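Local structure of beta-glucuronidase (6U7J) at residues F83-L88 / V188-T193; L94-G99 / A105-N110. The protein probably hydrolyses beta-D-glucuronide conjugates, including estrogen glucuronides in the gut, as a family 2 glycosyl hydrolase. All coordinates share one frame; numbering follows the deposited sequence.

Overall arrangement
Both contacts lie in the N-terminal sugar-binding domain of the family 2 glycosyl hydrolase, their centres about 12 Å apart and on the same side of the chain's centre. Contact 2 joins strands 93-98 and 104-109 and is nested in the sequence between the two segments of contact 1, 83-88 and 188-193. Strands 93-98 and 188-193 are antiparallel neighbours, held by backbone bonds between R189 and R97 and between Y191 and V95, while V188 CG2 packs 3.7 Å from F98 CD2. Each contact therefore reaches from this shared strand pair across the same apolar interior, so together they join the two layers of a beta-sandwich.

Contact 1 (F83-L88 / V188-T193); sequences FAVPRL and VRLYCT
L190 sends its CD2 methyl against the ring of F83, and this meeting of two buried side chains is the tight part of the contact. The methyl lies 3.8 Å from both F83 CE2 and F83 CD2, reaching that side of the ring obliquely, and the two side chains cross at about a right angle. The torsions bring them together: L190 holds CG anti to its own N (chi1 -179°), which extends the leucine toward strand 76-85, whereas F83 keeps its ring between N and the carbonyl carbon (chi1 71°). V85 adds a looser touch from its CG2, 4.4 Å from L190 CD2. Segments 83-85 and 188-193 run nearly parallel, 2° apart, with their axes 9.6 Å from each other, and no hydrogen bond crosses; each strand finds its backbone partners elsewhere, F83 with N137 and L190 with K22. L24, L139, L96 and W89 continue the apolar surroundings. The other end is loose. Beyond P86 the chain turns away into the partly exposed R87 and L88, which meet the second subunit: R87 NH2 hydrogen-bonds to Q273 O of that subunit, and L88 packs on its Q92. The close contacts are between carbon atoms, with A84 O at the margin, 4.3 Å from L190 CD2, so cohesion comes from dispersion and the exclusion of water.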
ATOM      1  N   PHE B  83     -38.158  21.633  12.208  1.00 35.06           N
ATOM      2  CA  PHE B  83     -38.179  21.177  13.592  1.00 35.19           C
ATOM      3  C   PHE B  83     -39.505  21.549  14.243  1.00 34.88           C
ATOM      4  O   PHE B  83     -40.243  22.410  13.762  1.00 37.88           O
ATOM      5  CB  PHE B  83     -36.987  21.721  14.412  1.00 31.35           C
ATOM      6  CG  PHE B  83     -37.048  23.193  14.729  1.00 39.39           C
ATOM      7  CD1 PHE B  83     -36.486  24.126  13.876  1.00 34.64           C
ATOM      8  CD2 PHE B  83     -37.615  23.644  15.922  1.00 36.92           C
ATOM      9  CE1 PHE B  83     -36.510  25.474  14.190  1.00 33.78           C
ATOM     10  CE2 PHE B  83     -37.649  24.990  16.225  1.00 35.65           C
ATOM     11  CZ  PHE B  83     -37.086  25.904  15.364  1.00 33.96           C
ATOM     12  N   ALA B  84     -39.803  20.875  15.346  1.00 37.10           N
ATOM     13  CA  ALA B  84     -41.077  21.026  16.034  1.00 39.92           C
ATOM     14  C   ALA B  84     -40.864  21.571  17.436  1.00 38.96           C
ATOM     15  O   ALA B  84     -39.927  21.161  18.134  1.00 39.14           O
ATOM     16  CB  ALA B  84     -41.816  19.690  16.111  1.00 33.58           C
ATOM     17  N   VAL B  85     -41.713  22.509  17.840  1.00 38.11           N
ATOM     18  CA  VAL B  85     -41.832  22.912  19.239  1.00 36.18           C
ATOM     19  C   VAL B  85     -43.025  22.171  19.830  1.00 38.67           C
ATOM     20  O   VAL B  85     -44.152  22.344  19.333  1.00 40.00           O
ATOM     21  CB  VAL B  85     -41.989  24.437  19.401  1.00 40.72           C
ATOM     22  CG1 VAL B  85     -41.976  24.813  20.892  1.00 38.97           C
ATOM     23  CG2 VAL B  85     -40.880  25.183  18.681  1.00 38.27           C
ATOM     24  N   PRO B  86     -42.832  21.346  20.853  1.00 36.60           N
ATOM     25  CA  PRO B  86     -43.967  20.654  21.462  1.00 39.69           C
ATOM     26  C   PRO B  86     -44.903  21.633  22.172  1.00 43.38           C
ATOM     27  O   PRO B  86     -44.484  22.707  22.616  1.00 37.15           O
ATOM     28  CB  PRO B  86     -43.309  19.695  22.471  1.00 38.78           C
ATOM     29  CG  PRO B  86     -41.814  19.786  22.222  1.00 40.30           C
ATOM     30  CD  PRO B  86     -41.575  21.109  21.579  1.00 36.94           C
ATOM     31  N   ARG B  87     -46.186  21.250  22.248  1.00 40.05           N
ATOM     32  CA  ARG B  87     -47.125  21.942  23.121  1.00 44.25           C
ATOM     33  C   ARG B  87     -46.577  22.043  24.536  1.00 42.73           C
ATOM     34  O   ARG B  87     -46.671  23.096  25.175  1.00 44.08           O
ATOM     35  CB  ARG B  87     -48.471  21.212  23.149  1.00 44.46           C
ATOM     36  CG  ARG B  87     -49.430  21.623  22.059  1.00 52.12           C
ATOM     37  CD  ARG B  87     -50.815  21.049  22.279  1.00 45.06           C
ATOM     38  NE  ARG B  87     -50.776  19.604  22.433  1.00 45.91           N
ATOM     39  CZ  ARG B  87     -51.226  18.750  21.522  1.00 46.96           C
ATOM     40  NH1 ARG B  87     -51.757  19.201  20.387  1.00 38.98           N
ATOM     41  NH2 ARG B  87     -51.151  17.446  21.753  1.00 44.71           N
ATOM     42  N   LEU B  88     -45.967  20.966  25.029  1.00 43.89           N
ATOM     43  CA  LEU B  88     -45.507  20.907  26.412  1.00 46.02           C
ATOM     44  C   LEU B  88     -44.379  21.885  26.734  1.00 41.96           C
ATOM     45  O   LEU B  88     -44.024  22.017  27.907  1.00 47.93           O
ATOM     46  CB  LEU B  88     -45.093  19.477  26.731  1.00 45.92           C
ATOM     47  CG  LEU B  88     -46.298  18.551  26.533  1.00 44.11           C
ATOM     48  CD1 LEU B  88     -45.930  17.100  26.662  1.00 43.35           C
ATOM     49  CD2 LEU B  88     -47.393  18.912  27.531  1.00 51.50           C
ATOM     50  N   VAL B 188     -26.473  20.606  16.420  1.00 34.07           N
ATOM     51  CA  VAL B 188     -27.468  21.670  16.509  1.00 29.69           C
ATOM     52  C   VAL B 188     -28.506  21.252  17.542  1.00 33.42           C
ATOM     53  O   VAL B 188     -28.990  20.116  17.521  1.00 35.47           O
ATOM     54  CB  VAL B 188     -28.132  21.942  15.146  1.00 31.22           C
ATOM     55  CG1 VAL B 188     -29.153  23.124  15.258  1.00 26.50           C
ATOM     56  CG2 VAL B 188     -27.097  22.234  14.096  1.00 25.77           C
ATOM     57  N   ARG B 189     -28.849  22.162  18.450  1.00 34.27           N
ATOM     58  CA  ARG B 189     -29.723  21.836  19.565  1.00 35.85           C
ATOM     59  C   ARG B 189     -30.762  22.935  19.742  1.00 39.02           C
ATOM     60  O   ARG B 189     -30.434  24.122  19.685  1.00 38.00           O
ATOM     61  CB  ARG B 189     -28.926  21.659  20.870  1.00 34.25           C
ATOM     62  CG  ARG B 189     -27.709  20.760  20.752  1.00 41.57           C
ATOM     63  CD  ARG B 189     -27.295  20.173  22.102  1.00 49.08           C
ATOM     64  NE  ARG B 189     -26.021  19.454  22.028  1.00 59.62           N
ATOM     65  CZ  ARG B 189     -25.742  18.315  22.661  1.00 58.91           C
ATOM     66  NH1 ARG B 189     -26.645  17.727  23.443  1.00 54.90           N
ATOM     67  NH2 ARG B 189     -24.545  17.760  22.505  1.00 54.92           N
ATOM     68  N   LEU B 190     -32.017  22.529  19.930  1.00 34.94           N
ATOM     69  CA  LEU B 190     -33.058  23.394  20.475  1.00 35.50           C
ATOM     70  C   LEU B 190     -33.297  22.962  21.918  1.00 35.46           C
ATOM     71  O   LEU B 190     -33.577  21.787  22.171  1.00 37.24           O
ATOM     72  CB  LEU B 190     -34.349  23.298  19.665  1.00 34.01           C
ATOM     73  CG  LEU B 190     -35.481  24.204  20.167  1.00 36.42           C
ATOM     74  CD1 LEU B 190     -35.255  25.649  19.732  1.00 34.00           C
ATOM     75  CD2 LEU B 190     -36.827  23.707  19.679  1.00 35.43           C
ATOM     76  N   TYR B 191     -33.179  23.895  22.859  1.00 35.40           N
ATOM     77  CA  TYR B 191     -33.318  23.536  24.259  1.00 34.01           C
ATOM     78  C   TYR B 191     -34.198  24.547  24.997  1.00 34.77           C
ATOM     79  O   TYR B 191     -34.324  25.698  24.583  1.00 33.21           O
ATOM     80  CB  TYR B 191     -31.949  23.399  24.936  1.00 32.68           C
ATOM     81  CG  TYR B 191     -31.152  24.663  25.213  1.00 33.56           C
ATOM     82  CD1 TYR B 191     -31.330  25.382  26.406  1.00 33.01           C
ATOM     83  CD2 TYR B 191     -30.148  25.075  24.351  1.00 31.78           C
ATOM     84  CE1 TYR B 191     -30.564  26.506  26.699  1.00 30.33           C
ATOM     85  CE2 TYR B 191     -29.369  26.199  24.632  1.00 33.27           C
ATOM     86  CZ  TYR B 191     -29.582  26.911  25.816  1.00 37.57           C
ATOM     87  OH  TYR B 191     -28.823  28.028  26.111  1.00 35.48           O
ATOM     88  N   CYS B 192     -34.808  24.103  26.102  1.00 31.70           N
ATOM     89  CA  CYS B 192     -35.702  24.947  26.872  1.00 40.25           C
ATOM     90  C   CYS B 192     -35.193  25.134  28.302  1.00 39.08           C
ATOM     91  O   CYS B 192     -34.424  24.316  28.826  1.00 40.62           O
ATOM     92  CB  CYS B 192     -37.168  24.404  26.856  1.00 32.33           C
ATOM     93  SG  CYS B 192     -37.505  22.861  27.715  1.00 43.04           S
ATOM     94  N   THR B 193     -35.556  26.271  28.898  1.00 38.95           N
ATOM     95  CA  THR B 193     -35.344  26.590  30.305  1.00 40.31           C
ATOM     96  C   THR B 193     -36.558  27.348  30.830  1.00 40.96           C
ATOM     97  O   THR B 193     -37.367  27.867  30.047  1.00 36.57           O
ATOM     98  CB  THR B 193     -34.094  27.453  30.567  1.00 40.40           C
ATOM     99  OG1 THR B 193     -34.341  28.810  30.175  1.00 37.48           O
ATOM    100  CG2 THR B 193     -32.822  26.917  29.870  1.00 41.32           C
TER

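Contact 2 (L94-G99 / A105-N110); sequences LVLRFG and AVIYLN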
ATOM      1  N   LEU B  94     -37.031  29.360  24.910  1.00 39.75           N
ATOM      2  CA  LEU B  94     -36.606  28.514  23.797  1.00 41.60           C
ATOM      3  C   LEU B  94     -35.326  29.079  23.202  1.00 37.00           C
ATOM      4  O   LEU B  94     -35.287  30.255  22.824  1.00 37.90           O
ATOM      5  CB  LEU B  94     -37.686  28.426  22.713  1.00 34.52           C
ATOM      6  CG  LEU B  94     -39.095  28.002  23.132  1.00 37.48           C
ATOM      7  CD1 LEU B  94     -39.955  27.798  21.890  1.00 38.33           C
ATOM      8  CD2 LEU B  94     -39.116  26.761  23.997  1.00 37.31           C
ATOM      9  N   VAL B  95     -34.292  28.240  23.106  1.00 35.38           N
ATOM     10  CA  VAL B  95     -32.968  28.663  22.653  1.00 34.50           C
ATOM     11  C   VAL B  95     -32.473  27.715  21.561  1.00 34.62           C
ATOM     12  O   VAL B  95     -32.490  26.489  21.733  1.00 32.46           O
ATOM     13  CB  VAL B  95     -31.958  28.716  23.817  1.00 38.40           C
ATOM     14  CG1 VAL B  95     -30.598  29.215  23.323  1.00 34.38           C
ATOM     15  CG2 VAL B  95     -32.485  29.611  24.946  1.00 34.93           C
ATOM     16  N   LEU B  96     -32.003  28.286  20.454  1.00 33.30           N
ATOM     17  CA  LEU B  96     -31.414  27.529  19.354  1.00 34.32           C
ATOM     18  C   LEU B  96     -29.898  27.624  19.452  1.00 34.50           C
ATOM     19  O   LEU B  96     -29.329  28.709  19.293  1.00 32.55           O
ATOM     20  CB  LEU B  96     -31.889  28.082  18.020  1.00 35.59           C
ATOM     21  CG  LEU B  96     -31.612  27.215  16.811  1.00 42.02           C
ATOM     22  CD1 LEU B  96     -32.382  25.892  16.964  1.00 40.45           C
ATOM     23  CD2 LEU B  96     -32.038  27.974  15.546  1.00 39.63           C
ATOM     24  N   ARG B  97     -29.238  26.495  19.688  1.00 30.63           N
ATOM     25  CA  ARG B  97     -27.789  26.483  19.834  1.00 36.90           C
ATOM     26  C   ARG B  97     -27.116  25.775  18.666  1.00 31.77           C
ATOM     27  O   ARG B  97     -27.495  24.655  18.309  1.00 35.63           O
ATOM     28  CB  ARG B  97     -27.353  25.804  21.128  1.00 32.79           C
ATOM     29  CG  ARG B  97     -25.852  25.671  21.131  1.00 36.55           C
ATOM     30  CD  ARG B  97     -25.318  25.205  22.406  1.00 44.87           C
ATOM     31  NE  ARG B  97     -25.445  26.220  23.441  1.00 48.70           N
ATOM     32  CZ  ARG B  97     -24.516  26.429  24.361  1.00 45.44           C
ATOM     33  NH1 ARG B  97     -23.394  25.700  24.328  1.00 40.30           N
ATOM     34  NH2 ARG B  97     -24.707  27.356  25.289  1.00 39.62           N
ATOM     35  N   PHE B  98     -26.098  26.418  18.106  1.00 33.60           N
ATOM     36  CA  PHE B  98     -25.170  25.785  17.178  1.00 30.95           C
ATOM     37  C   PHE B  98     -23.840  25.587  17.890  1.00 33.25           C
ATOM     38  O   PHE B  98     -23.272  26.548  18.427  1.00 30.04           O
ATOM     39  CB  PHE B  98     -24.994  26.633  15.926  1.00 30.30           C
ATOM     40  CG  PHE B  98     -26.238  26.716  15.080  1.00 33.93           C
ATOM     41  CD1 PHE B  98     -27.223  27.658  15.359  1.00 32.36           C
ATOM     42  CD2 PHE B  98     -26.424  25.845  14.013  1.00 33.48           C
ATOM     43  CE1 PHE B  98     -28.369  27.728  14.590  1.00 35.43           C
ATOM     44  CE2 PHE B  98     -27.566  25.916  13.229  1.00 32.80           C
ATOM     45  CZ  PHE B  98     -28.544  26.849  13.526  1.00 34.57           C
ATOM     46  N   GLY B  99     -23.351  24.341  17.898  1.00 30.73           N
ATOM     47  CA  GLY B  99     -22.033  24.086  18.463  1.00 32.49           C
ATOM     48  C   GLY B  99     -20.950  24.806  17.691  1.00 32.30           C
ATOM     49  O   GLY B  99     -19.977  25.306  18.270  1.00 30.27           O
ATOM     50  N   ALA B 105     -21.984  32.143   9.519  1.00 32.45           N
ATOM     51  CA  ALA B 105     -23.364  31.679   9.531  1.00 31.80           C
ATOM     52  C   ALA B 105     -24.345  32.841   9.444  1.00 35.42           C
ATOM     53  O   ALA B 105     -24.143  33.898  10.050  1.00 40.41           O
ATOM     54  CB  ALA B 105     -23.665  30.867  10.795  1.00 29.33           C
ATOM     55  N   VAL B 106     -25.416  32.631   8.693  1.00 34.79           N
ATOM     56  CA  VAL B 106     -26.621  33.455   8.770  1.00 36.31           C
ATOM     57  C   VAL B 106     -27.777  32.496   9.009  1.00 32.54           C
ATOM     58  O   VAL B 106     -28.021  31.603   8.191  1.00 33.12           O
ATOM     59  CB  VAL B 106     -26.850  34.294   7.498  1.00 34.60           C
ATOM     60  CG1 VAL B 106     -28.003  35.305   7.708  1.00 37.08           C
ATOM     61  CG2 VAL B 106     -25.591  35.038   7.117  1.00 32.00           C
ATOM     62  N   ILE B 107     -28.458  32.658  10.139  1.00 30.60           N
ATOM     63  CA  ILE B 107     -29.513  31.756  10.589  1.00 30.96           C
ATOM     64  C   ILE B 107     -30.862  32.398  10.287  1.00 37.27           C
ATOM     65  O   ILE B 107     -31.113  33.538  10.703  1.00 35.88           O
ATOM     66  CB  ILE B 107     -29.393  31.477  12.096  1.00 27.80           C
ATOM     67  CG1 ILE B 107     -27.987  31.010  12.479  1.00 34.04           C
ATOM     68  CG2 ILE B 107     -30.499  30.518  12.550  1.00 29.90           C
ATOM     69  CD1 ILE B 107     -27.383  29.978  11.561  1.00 33.42           C
ATOM     70  N   TYR B 108     -31.735  31.669   9.587  1.00 31.86           N
ATOM     71  CA  TYR B 108     -33.089  32.119   9.294  1.00 30.16           C
ATOM     72  C   TYR B 108     -34.077  31.163   9.938  1.00 36.08           C
ATOM     73  O   TYR B 108     -33.853  29.946   9.952  1.00 31.44           O
ATOM     74  CB  TYR B 108     -33.373  32.186   7.783  1.00 35.54           C
ATOM     75  CG  TYR B 108     -32.411  33.040   6.979  1.00 36.02           C
ATOM     76  CD1 TYR B 108     -31.200  32.522   6.525  1.00 34.16           C
ATOM     77  CD2 TYR B 108     -32.722  34.363   6.660  1.00 37.84           C
ATOM     78  CE1 TYR B 108     -30.329  33.300   5.777  1.00 36.36           C
ATOM     79  CE2 TYR B 108     -31.863  35.143   5.920  1.00 36.04           C
ATOM     80  CZ  TYR B 108     -30.665  34.603   5.477  1.00 37.48           C
ATOM     81  OH  TYR B 108     -29.796  35.376   4.742  1.00 38.13           O
ATOM     82  N   LEU B 109     -35.159  31.719  10.487  1.00 31.75           N
ATOM     83  CA  LEU B 109     -36.232  30.941  11.089  1.00 36.27           C
ATOM     84  C   LEU B 109     -37.540  31.345  10.431  1.00 36.56           C
ATOM     85  O   LEU B 109     -37.939  32.513  10.506  1.00 36.77           O
ATOM     86  CB  LEU B 109     -36.300  31.157  12.603  1.00 34.07           C
ATOM     87  CG  LEU B 109     -37.509  30.556  13.318  1.00 41.27           C
ATOM     88  CD1 LEU B 109     -37.495  29.046  13.189  1.00 38.46           C
ATOM     89  CD2 LEU B 109     -37.563  30.964  14.805  1.00 38.86           C
ATOM     90  N   ASN B 110     -38.202  30.383   9.789  1.00 33.80           N
ATOM     91  CA  ASN B 110     -39.442  30.633   9.063  1.00 38.62           C
ATOM     92  C   ASN B 110     -39.275  31.781   8.067  1.00 42.87           C
ATOM     93  O   ASN B 110     -40.162  32.614   7.886  1.00 38.31           O
ATOM     94  CB  ASN B 110     -40.591  30.889  10.039  1.00 38.04           C
ATOM     95  CG  ASN B 110     -40.863  29.681  10.911  1.00 36.29           C
ATOM     96  OD1 ASN B 110     -40.893  28.554  10.418  1.00 37.36           O
ATOM     97  ND2 ASN B 110     -41.015  29.896  12.213  1.00 35.01           N
TER
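I107 lays its CD1 methyl over one face of the F98 ring, a CH-pi contact in which CD1 stands 4.2 Å from the ring centroid and 27° off the ring normal. The two side chains come from opposite directions, each pointing at the other strand. F98 CZ is 3.9 Å from I107 CD1, and F98 CE1 comes equally close to I107 CG1, so the isoleucine's longer branch rests on the outer part of the ring. That branch is set by chi1 -52°, with CG1 anti to the carbonyl carbon; chi2 of -45° then bends CD1 over the ring. Aliphatic packing is added by I107 CG2, 4.2 Å from L96 CD2; the same methyl also grazes F98 CE1. One isoleucine thus uses both its branches to touch two residues, L96 and F98, that point from the same face of strand 93-98. Hydrogen bonding is absent across the contact, and the nearest CA atoms, those of F98 and A105, are 9.8 Å apart. Backbone bonds of strand 93-98 run to strand 124-127 instead, from L96 to A126 and from F98 to F124. L139 and V141 of strand 135-144 pack beside this group, and the F124 ring meets that of F98 with planes nearly parallel. Inward side chains of facing strands, packed without shared backbone bonds, typify a beta-sandwich core, here the jelly-roll-like sugar-binding domain of family 2 glycosyl hydrolases.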